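Local structure of ALDH21) (Physcomitrella patens subsp. patens, 5MZ5) at residues A[292-297]-A[326-331]; A[446-451]-A[466-471]. The protein is an NADP(+)-dependent aldehyde dehydrogenase that oxidises succinic semialdehyde to succinate. All coordinates share one frame; numbering follows the deposited sequence.

Contact 1: A[292-297]-A[326-331]; sequences CIVDDY and LYVHER. With GOL (glycerol), chain F.
The backbone O of Asp295 is gripped by both terminal nitrogens of Arg331. NH2 reaches it at 2.9 Å and NH1 of the same arginine approaches Asp295 O at 3.0 Å. Both donors come from one face of the carbonyl plane, and the oxygen lies near the guanidinium plane. NH2 also forms a salt bridge with Asp296 OD1 at 3.0 Å, and these two flat groups stand 78° apart. Asp296 OD1 is shared further with a glycerol, whose O1 gives it a hydrogen bond of 3.1 Å. Glycerol O1 in turn accepts a nearly straight bond from Tyr297 N. The Tyr297 ring sets one face against glycerol C1, offset toward the rim, and its OH bonds to Glu335. An alanine at Tyr297 would probably leave Glu335 without this hydroxyl partner and the glycerol carbon without its aromatic cover. Behind this polar end, strands 290-294 and 323-329 run parallel, joined through helix 301-313 as a beta-alpha-beta unit. Strand 323-329 follows Cys320, which binds NADP(+) and succinate in complexes of this protein; neither is bound here. Backbone bonds tie the two strands: Tyr327 N to Cys292 O at 2.8 Å, Val294 N to Tyr327 O, and His329 N to Val294 O. On the sheet face of Cys292 and Val294, CG2 of Val294, anti to its own carbonyl carbon and beside the backbone N, meets CD1 of Leu326 at 3.6 Å. Asp295 OD1 lies 3.8 Å from His329 CB and hydrogen-bonds with Tyr425 OH, while OD2 of Asp295 forms a salt bridge with Lys453.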
ATOM      1  N   CYS A 292      30.208  -9.641  -9.860  1.00 29.25           N
ATOM      2  CA  CYS A 292      30.135  -8.201 -10.108  1.00 28.91           C
ATOM      3  C   CYS A 292      30.604  -7.932 -11.522  1.00 32.96           C
ATOM      4  O   CYS A 292      31.636  -8.455 -11.924  1.00 32.94           O
ATOM      5  CB  CYS A 292      30.939  -7.391  -9.088  1.00 28.52           C
ATOM      6  SG  CYS A 292      30.712  -5.589  -9.210  1.00 32.08           S
ATOM      7  N   ILE A 293      29.833  -7.124 -12.267  1.00 29.87           N
ATOM      8  CA  ILE A 293      30.168  -6.664 -13.608  1.00 29.23           C
ATOM      9  C   ILE A 293      30.753  -5.245 -13.493  1.00 31.65           C
ATOM     10  O   ILE A 293      30.166  -4.396 -12.835  1.00 30.26           O
ATOM     11  CB  ILE A 293      28.943  -6.682 -14.566  1.00 31.49           C
ATOM     12  CG1 ILE A 293      28.464  -8.121 -14.829  1.00 30.95           C
ATOM     13  CG2 ILE A 293      29.274  -5.959 -15.898  1.00 31.25           C
ATOM     14  CD1 ILE A 293      27.225  -8.265 -15.732  1.00 29.25           C
ATOM     15  N   VAL A 294      31.907  -5.008 -14.124  1.00 29.63           N
ATOM     16  CA  VAL A 294      32.526  -3.691 -14.208  1.00 30.38           C
ATOM     17  C   VAL A 294      32.504  -3.322 -15.698  1.00 33.87           C
ATOM     18  O   VAL A 294      33.318  -3.820 -16.465  1.00 33.14           O
ATOM     19  CB  VAL A 294      33.944  -3.602 -13.555  1.00 34.58           C
ATOM     20  CG1 VAL A 294      34.597  -2.228 -13.801  1.00 34.43           C
ATOM     21  CG2 VAL A 294      33.864  -3.893 -12.064  1.00 33.66           C
ATOM     22  N   ASP A 295      31.507  -2.512 -16.110  1.00 31.56           N
ATOM     23  CA  ASP A 295      31.369  -2.064 -17.501  1.00 31.96           C
ATOM     24  C   ASP A 295      31.757  -0.594 -17.667  1.00 33.78           C
ATOM     25  O   ASP A 295      31.853  -0.107 -18.783  1.00 34.54           O
ATOM     26  CB  ASP A 295      29.944  -2.342 -18.043  1.00 33.33           C
ATOM     27  CG  ASP A 295      29.870  -2.466 -19.562  1.00 40.04           C
ATOM     28  OD1 ASP A 295      30.447  -3.429 -20.115  1.00 41.60           O
ATOM     29  OD2 ASP A 295      29.205  -1.628 -20.190  1.00 43.52           O
ATOM     30  N   ASP A 296      32.003   0.095 -16.547  1.00 28.89           N
ATOM     31  CA  ASP A 296      32.375   1.510 -16.441  1.00 28.11           C
ATOM     32  C   ASP A 296      32.966   1.762 -15.053  1.00 32.14           C
ATOM     33  O   ASP A 296      32.843   0.913 -14.168  1.00 30.68           O
ATOM     34  CB  ASP A 296      31.121   2.422 -16.609  1.00 28.82           C
ATOM     35  CG  ASP A 296      30.758   2.801 -18.034  1.00 36.20           C
ATOM     36  OD1 ASP A 296      31.648   3.302 -18.765  1.00 39.26           O
ATOM     37  OD2 ASP A 296      29.578   2.664 -18.398  1.00 40.86           O
ATOM     38  N   TYR A 297      33.573   2.945 -14.853  1.00 30.68           N
ATOM     39  CA  TYR A 297      34.097   3.394 -13.559  1.00 30.46           C
ATOM     40  C   TYR A 297      33.085   4.414 -13.067  1.00 34.21           C
ATOM     41  O   TYR A 297      32.828   5.399 -13.766  1.00 33.32           O
ATOM     42  CB  TYR A 297      35.491   4.042 -13.687  1.00 32.00           C
ATOM     43  CG  TYR A 297      36.544   3.206 -14.378  1.00 34.53           C
ATOM     44  CD1 TYR A 297      36.532   1.814 -14.289  1.00 36.04           C
ATOM     45  CD2 TYR A 297      37.601   3.807 -15.056  1.00 36.40           C
ATOM     46  CE1 TYR A 297      37.496   1.042 -14.930  1.00 36.91           C
ATOM     47  CE2 TYR A 297      38.588   3.045 -15.681  1.00 37.53           C
ATOM     48  CZ  TYR A 297      38.534   1.661 -15.608  1.00 42.37           C
ATOM     49  OH  TYR A 297      39.499   0.901 -16.216  1.00 41.24           O
ATOM     50  N   LEU A 326      34.552 -11.519 -10.312  1.00 29.32           N
ATOM     51  CA  LEU A 326      34.660 -10.189 -10.879  1.00 29.50           C
ATOM     52  C   LEU A 326      34.827 -10.279 -12.395  1.00 34.36           C
ATOM     53  O   LEU A 326      35.807 -10.852 -12.868  1.00 36.17           O
ATOM     54  CB  LEU A 326      35.826  -9.431 -10.208  1.00 29.06           C
ATOM     55  CG  LEU A 326      36.131  -7.996 -10.643  1.00 32.49           C
ATOM     56  CD1 LEU A 326      34.855  -7.106 -10.698  1.00 31.33           C
ATOM     57  CD2 LEU A 326      37.209  -7.388  -9.748  1.00 32.34           C
ATOM     58  N   TYR A 327      33.856  -9.713 -13.137  1.00 28.39           N
ATOM     59  CA  TYR A 327      33.791  -9.679 -14.603  1.00 27.48           C
ATOM     60  C   TYR A 327      34.039  -8.256 -15.065  1.00 31.27           C
ATOM     61  O   TYR A 327      33.271  -7.349 -14.735  1.00 29.49           O
ATOM     62  CB  TYR A 327      32.424 -10.219 -15.103  1.00 27.26           C
ATOM     63  CG  TYR A 327      32.207 -11.656 -14.676  1.00 26.89           C
ATOM     64  CD1 TYR A 327      32.714 -12.715 -15.431  1.00 28.99           C
ATOM     65  CD2 TYR A 327      31.546 -11.957 -13.486  1.00 25.73           C
ATOM     66  CE1 TYR A 327      32.570 -14.038 -15.013  1.00 30.00           C
ATOM     67  CE2 TYR A 327      31.405 -13.271 -13.052  1.00 26.63           C
ATOM     68  CZ  TYR A 327      31.918 -14.310 -13.817  1.00 37.96           C
ATOM     69  OH  TYR A 327      31.784 -15.601 -13.378  1.00 36.98           O
ATOM     70  N   VAL A 328      35.170  -8.042 -15.744  1.00 28.90           N
ATOM     71  CA  VAL A 328      35.570  -6.711 -16.208  1.00 28.85           C
ATOM     72  C   VAL A 328      35.616  -6.677 -17.735  1.00 32.61           C
ATOM     73  O   VAL A 328      36.174  -7.575 -18.354  1.00 30.27           O
ATOM     74  CB  VAL A 328      36.923  -6.282 -15.573  1.00 31.73           C
ATOM     75  CG1 VAL A 328      37.326  -4.884 -16.027  1.00 31.52           C
ATOM     76  CG2 VAL A 328      36.864  -6.369 -14.045  1.00 29.76           C
ATOM     77  N   HIS A 329      35.004  -5.652 -18.337  1.00 31.14           N
ATOM     78  CA  HIS A 329      35.010  -5.510 -19.783  1.00 31.01           C
ATOM     79  C   HIS A 329      36.473  -5.366 -20.296  1.00 34.97           C
ATOM     80  O   HIS A 329      37.301  -4.715 -19.652  1.00 32.62           O
ATOM     81  CB  HIS A 329      34.128  -4.335 -20.217  1.00 31.32           C
ATOM     82  CG  HIS A 329      34.018  -4.214 -21.708  1.00 35.29           C
ATOM     83  ND1 HIS A 329      34.902  -3.453 -22.429  1.00 37.72           N
ATOM     84  CD2 HIS A 329      33.160  -4.813 -22.563  1.00 37.47           C
ATOM     85  CE1 HIS A 329      34.541  -3.580 -23.692  1.00 37.95           C
ATOM     86  NE2 HIS A 329      33.497  -4.388 -23.822  1.00 38.00           N
ATOM     87  N   GLU A 330      36.772  -6.021 -21.436  1.00 32.96           N
ATOM     88  CA  GLU A 330      38.083  -6.077 -22.079  0.50 33.00           C
ATOM     89  C   GLU A 330      38.787  -4.719 -22.225  1.00 37.43           C
ATOM     90  O   GLU A 330      40.012  -4.680 -22.077  1.00 37.02           O
ATOM     91  CB  GLU A 330      37.999  -6.799 -23.434  1.00 34.87           C
ATOM     92  CG  GLU A 330      37.136  -6.105 -24.476  1.00 46.67           C
ATOM     93  CD  GLU A 330      36.954  -6.784 -25.821  1.00 74.50           C
ATOM     94  OE1 GLU A 330      35.949  -6.457 -26.491  1.00 81.69           O
ATOM     95  OE2 GLU A 330      37.788  -7.633 -26.210  1.00 71.01           O
ATOM     96  N   ARG A 331      38.038  -3.610 -22.502  1.00 34.63           N
ATOM     97  CA  ARG A 331      38.652  -2.279 -22.662  1.00 35.09           C
ATOM     98  C   ARG A 331      39.183  -1.717 -21.324  1.00 36.58           C
ATOM     99  O   ARG A 331      40.072  -0.871 -21.323  1.00 35.25           O
ATOM    100  CB  ARG A 331      37.695  -1.276 -23.375  1.00 37.05           C
ATOM    101  CG  ARG A 331      36.700  -0.587 -22.435  1.00 49.53           C
ATOM    102  CD  ARG A 331      35.579   0.205 -23.111  1.00 54.34           C
ATOM    103  NE  ARG A 331      34.930   1.116 -22.159  1.00 49.75           N
ATOM    104  CZ  ARG A 331      33.929   0.793 -21.333  1.00 53.72           C
ATOM    105  NH1 ARG A 331      33.397  -0.420 -21.363  1.00 36.54           N
ATOM    106  NH2 ARG A 331      33.437   1.691 -20.496  1.00 38.16           N
TER
HETATM  107  C1  GOL F 502      34.857   3.778 -17.962  1.00 53.99           C
HETATM  108  O1  GOL F 502      33.964   4.641 -17.262  1.00 50.66           O
HETATM  109  C2  GOL F 502      35.358   4.380 -19.258  1.00 56.26           C
HETATM  110  O2  GOL F 502      34.279   4.945 -20.017  1.00 58.69           O
HETATM  111  C3  GOL F 502      36.421   5.425 -19.018  1.00 55.31           C
HETATM  112  O3  GOL F 502      37.694   4.805 -18.914  1.00 55.31           O

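Contact 2: A[446-451]-A[466-471]; sequences IFTKDL and VILNDS
Asn469 N donates to Ile446 O at 2.8 Å, and Ile446 N donates to Ile467 O at the same 2.8 Å. These two backbone bonds are regular parallel pairing between strands 443-447 and 465-468. The strands and helix 451-460 make a beta-alpha-beta unit. The second strand ends at Leu468, and at Asn469 the backbone turns left-handed (phi 63°, psi 42°).

Side-chain bonds then replace backbone pairing. The amide of Asn469 turns back to Thr448, with CG anti to the carbonyl carbon (chi1 -65°). Its OD1 accepts from Thr448 N at 2.8 Å, in the carbonyl plane of the amide. Its ND2 gives a longer bond to Thr448 O, 3.2 Å. The two bonds fix which way the amide is flipped. Thr448 OG1 accepts from Asp450 N, an ST turn, and Asp450 is the N-cap of the helix that follows.

The aromatic contact is over a face. The Phe447 ring lies over the Asn469-Asp470 peptide, and Asn469 CA makes a CH-pi contact, 4.2 Å from the ring centroid. Phe447 CZ comes to 3.5 Å from Asp470 CA. Leu308 and Thr304 of helix 301-313 also touch this ring.

Apolar methyls meet as well. Ile446 CG2 packs against Val466 CG1 at 4.0 Å, and Thr448 CG2 meets Leu468 CD1 at 3.7 Å. Strand 465-468 also pairs in parallel with a strand of a neighbouring subunit, and Asp470 OD2 bridges to Arg510 of that subunit and to Arg307 of its own chain.

In this buried place the Asn469 amide carries the pairing one residue past the strand end, giving the backbone N and O of Thr448 partners that regular strand pairing no longer supplies.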
ATOM      1  N   ILE A 446      26.784  -4.444 -10.376  1.00 27.21           N
ATOM      2  CA  ILE A 446      27.016  -3.919 -11.724  1.00 27.70           C
ATOM      3  C   ILE A 446      27.464  -2.441 -11.693  1.00 31.82           C
ATOM      4  O   ILE A 446      26.747  -1.587 -11.166  1.00 32.52           O
ATOM      5  CB  ILE A 446      25.817  -4.150 -12.717  1.00 30.27           C
ATOM      6  CG1 ILE A 446      26.128  -3.510 -14.102  1.00 30.73           C
ATOM      7  CG2 ILE A 446      24.464  -3.654 -12.145  1.00 27.52           C
ATOM      8  CD1 ILE A 446      25.180  -3.741 -15.182  1.00 36.87           C
ATOM      9  N   PHE A 447      28.620  -2.146 -12.295  1.00 27.71           N
ATOM     10  CA  PHE A 447      29.100  -0.765 -12.459  1.00 27.61           C
ATOM     11  C   PHE A 447      28.838  -0.377 -13.906  1.00 31.45           C
ATOM     12  O   PHE A 447      29.388  -0.997 -14.820  1.00 30.57           O
ATOM     13  CB  PHE A 447      30.591  -0.603 -12.108  1.00 29.15           C
ATOM     14  CG  PHE A 447      30.862  -0.551 -10.629  1.00 29.58           C
ATOM     15  CD1 PHE A 447      31.033  -1.724  -9.894  1.00 31.78           C
ATOM     16  CD2 PHE A 447      30.959   0.671  -9.967  1.00 30.10           C
ATOM     17  CE1 PHE A 447      31.299  -1.676  -8.527  1.00 31.76           C
ATOM     18  CE2 PHE A 447      31.219   0.718  -8.594  1.00 32.48           C
ATOM     19  CZ  PHE A 447      31.396  -0.456  -7.886  1.00 30.77           C
ATOM     20  N   THR A 448      27.955   0.616 -14.111  1.00 27.38           N
ATOM     21  CA  THR A 448      27.568   1.070 -15.452  1.00 27.36           C
ATOM     22  C   THR A 448      27.050   2.497 -15.430  1.00 31.01           C
ATOM     23  O   THR A 448      26.422   2.912 -14.452  1.00 30.48           O
ATOM     24  CB  THR A 448      26.538   0.088 -16.117  1.00 31.85           C
ATOM     25  OG1 THR A 448      26.222   0.540 -17.437  1.00 27.92           O
ATOM     26  CG2 THR A 448      25.232  -0.043 -15.330  1.00 27.21           C
ATOM     27  N   LYS A 449      27.285   3.225 -16.528  1.00 27.03           N
ATOM     28  CA  LYS A 449      26.772   4.574 -16.737  1.00 26.78           C
ATOM     29  C   LYS A 449      25.593   4.495 -17.724  1.00 30.55           C
ATOM     30  O   LYS A 449      24.946   5.507 -18.011  1.00 30.32           O
ATOM     31  CB  LYS A 449      27.862   5.479 -17.329  1.00 27.60           C
ATOM     32  CG  LYS A 449      28.979   5.837 -16.382  1.00 29.23           C
ATOM     33  CD  LYS A 449      30.100   6.502 -17.169  1.00 30.96           C
ATOM     34  CE  LYS A 449      31.249   6.883 -16.282  1.00 44.81           C
ATOM     35  NZ  LYS A 449      32.361   7.519 -17.046  1.00 54.75           N
ATOM     36  N   ASP A 450      25.349   3.293 -18.256  1.00 27.19           N
ATOM     37  CA  ASP A 450      24.334   3.002 -19.265  1.00 26.85           C
ATOM     38  C   ASP A 450      22.983   2.648 -18.649  1.00 29.47           C
ATOM     39  O   ASP A 450      22.851   1.646 -17.954  1.00 29.18           O
ATOM     40  CB  ASP A 450      24.860   1.898 -20.209  1.00 28.83           C
ATOM     41  CG  ASP A 450      24.081   1.697 -21.488  1.00 36.42           C
ATOM     42  OD1 ASP A 450      22.899   1.325 -21.409  1.00 35.20           O
ATOM     43  OD2 ASP A 450      24.689   1.799 -22.571  1.00 48.76           O
ATOM     44  N   LEU A 451      21.971   3.477 -18.936  1.00 26.30           N
ATOM     45  CA  LEU A 451      20.599   3.338 -18.458  1.00 24.97           C
ATOM     46  C   LEU A 451      20.006   1.952 -18.783  1.00 27.94           C
ATOM     47  O   LEU A 451      19.429   1.303 -17.912  1.00 26.86           O
ATOM     48  CB  LEU A 451      19.753   4.460 -19.097  1.00 25.06           C
ATOM     49  CG  LEU A 451      18.230   4.381 -18.945  1.00 28.71           C
ATOM     50  CD1 LEU A 451      17.774   4.593 -17.477  1.00 28.10           C
ATOM     51  CD2 LEU A 451      17.566   5.330 -19.901  1.00 26.92           C
ATOM     52  N   VAL A 466      20.103  -6.679  -6.797  1.00 23.72           N
ATOM     53  CA  VAL A 466      21.063  -6.219  -7.792  1.00 22.34           C
ATOM     54  C   VAL A 466      21.624  -4.896  -7.273  1.00 27.10           C
ATOM     55  O   VAL A 466      20.877  -3.944  -7.055  1.00 26.42           O
ATOM     56  CB  VAL A 466      20.462  -6.091  -9.231  1.00 24.77           C
ATOM     57  CG1 VAL A 466      21.494  -5.538 -10.229  1.00 24.27           C
ATOM     58  CG2 VAL A 466      19.916  -7.423  -9.726  1.00 23.92           C
ATOM     59  N   ILE A 467      22.937  -4.846  -7.074  1.00 24.89           N
ATOM     60  CA  ILE A 467      23.592  -3.631  -6.608  1.00 24.35           C
ATOM     61  C   ILE A 467      24.111  -2.854  -7.794  1.00 27.93           C
ATOM     62  O   ILE A 467      24.950  -3.352  -8.542  1.00 26.25           O
ATOM     63  CB  ILE A 467      24.661  -3.878  -5.516  1.00 25.86           C
ATOM     64  CG1 ILE A 467      24.183  -4.931  -4.478  1.00 25.40           C
ATOM     65  CG2 ILE A 467      25.045  -2.548  -4.856  1.00 25.52           C
ATOM     66  CD1 ILE A 467      22.831  -4.673  -3.664  1.00 26.49           C
ATOM     67  N   LEU A 468      23.584  -1.619  -7.954  1.00 24.46           N
ATOM     68  CA  LEU A 468      23.925  -0.719  -9.031  1.00 23.97           C
ATOM     69  C   LEU A 468      24.948   0.328  -8.576  1.00 26.84           C
ATOM     70  O   LEU A 468      24.672   1.136  -7.681  1.00 25.20           O
ATOM     71  CB  LEU A 468      22.634  -0.072  -9.602  1.00 23.55           C
ATOM     72  CG  LEU A 468      22.767   0.901 -10.797  1.00 27.46           C
ATOM     73  CD1 LEU A 468      23.599   0.288 -11.980  1.00 25.81           C
ATOM     74  CD2 LEU A 468      21.382   1.337 -11.274  1.00 30.59           C
ATOM     75  N   ASN A 469      26.133   0.277  -9.193  1.00 25.53           N
ATOM     76  CA  ASN A 469      27.295   1.159  -8.973  1.00 27.44           C
ATOM     77  C   ASN A 469      27.864   1.036  -7.544  1.00 33.46           C
ATOM     78  O   ASN A 469      28.260   2.001  -6.889  1.00 34.68           O
ATOM     79  CB  ASN A 469      26.999   2.600  -9.408  1.00 25.64           C
ATOM     80  CG  ASN A 469      26.785   2.623 -10.898  1.00 34.30           C
ATOM     81  OD1 ASN A 469      27.339   1.800 -11.620  1.00 25.14           O
ATOM     82  ND2 ASN A 469      25.912   3.485 -11.390  1.00 28.69           N
ATOM     83  N   ASP A 470      27.922  -0.211  -7.106  1.00 30.61           N
ATOM     84  CA  ASP A 470      28.548  -0.713  -5.893  1.00 30.06           C
ATOM     85  C   ASP A 470      28.650  -2.225  -6.103  1.00 33.38           C
ATOM     86  O   ASP A 470      28.018  -2.774  -7.020  1.00 31.24           O
ATOM     87  CB  ASP A 470      27.802  -0.324  -4.589  1.00 30.88           C
ATOM     88  CG  ASP A 470      28.665  -0.331  -3.323  1.00 35.11           C
ATOM     89  OD1 ASP A 470      29.706  -1.030  -3.307  1.00 33.66           O
ATOM     90  OD2 ASP A 470      28.300   0.356  -2.356  1.00 38.11           O
ATOM     91  N   SER A 471      29.491  -2.877  -5.302  1.00 30.52           N
ATOM     92  CA  SER A 471      29.728  -4.309  -5.352  1.00 29.87           C
ATOM     93  C   SER A 471      28.510  -5.036  -4.744  1.00 32.25           C
ATOM     94  O   SER A 471      27.728  -4.394  -4.016  1.00 31.89           O
ATOM     95  CB  SER A 471      31.002  -4.656  -4.580  1.00 31.43           C
ATOM     96  OG  SER A 471      30.676  -5.051  -3.256  1.00 39.27           O
TER

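Overall arrangement
Contacts 1 and 2 follow one another along the chain and join neighbouring strand pairs of one sheet. Their centres lie about 10 Å apart. Strands 290-294 and 443-447 bind them together: Ile293 O faces Phe447 N and Asp295 N faces Phe447 O, both probably hydrogen-bonded. Both contacts are largely buried, but contact 1 opens at one end into a surface cluster of charges around an arginine and a glycerol. The touching residues of contact 2 are all buried; the side-chain hydrogen bonds between its segments use a neutral amide, while Asp470 bridges to arginines outside them. Contact 1 touches no other protein chain. Contact 2 lies at the tetramer interface, where the sheet continues into another subunit.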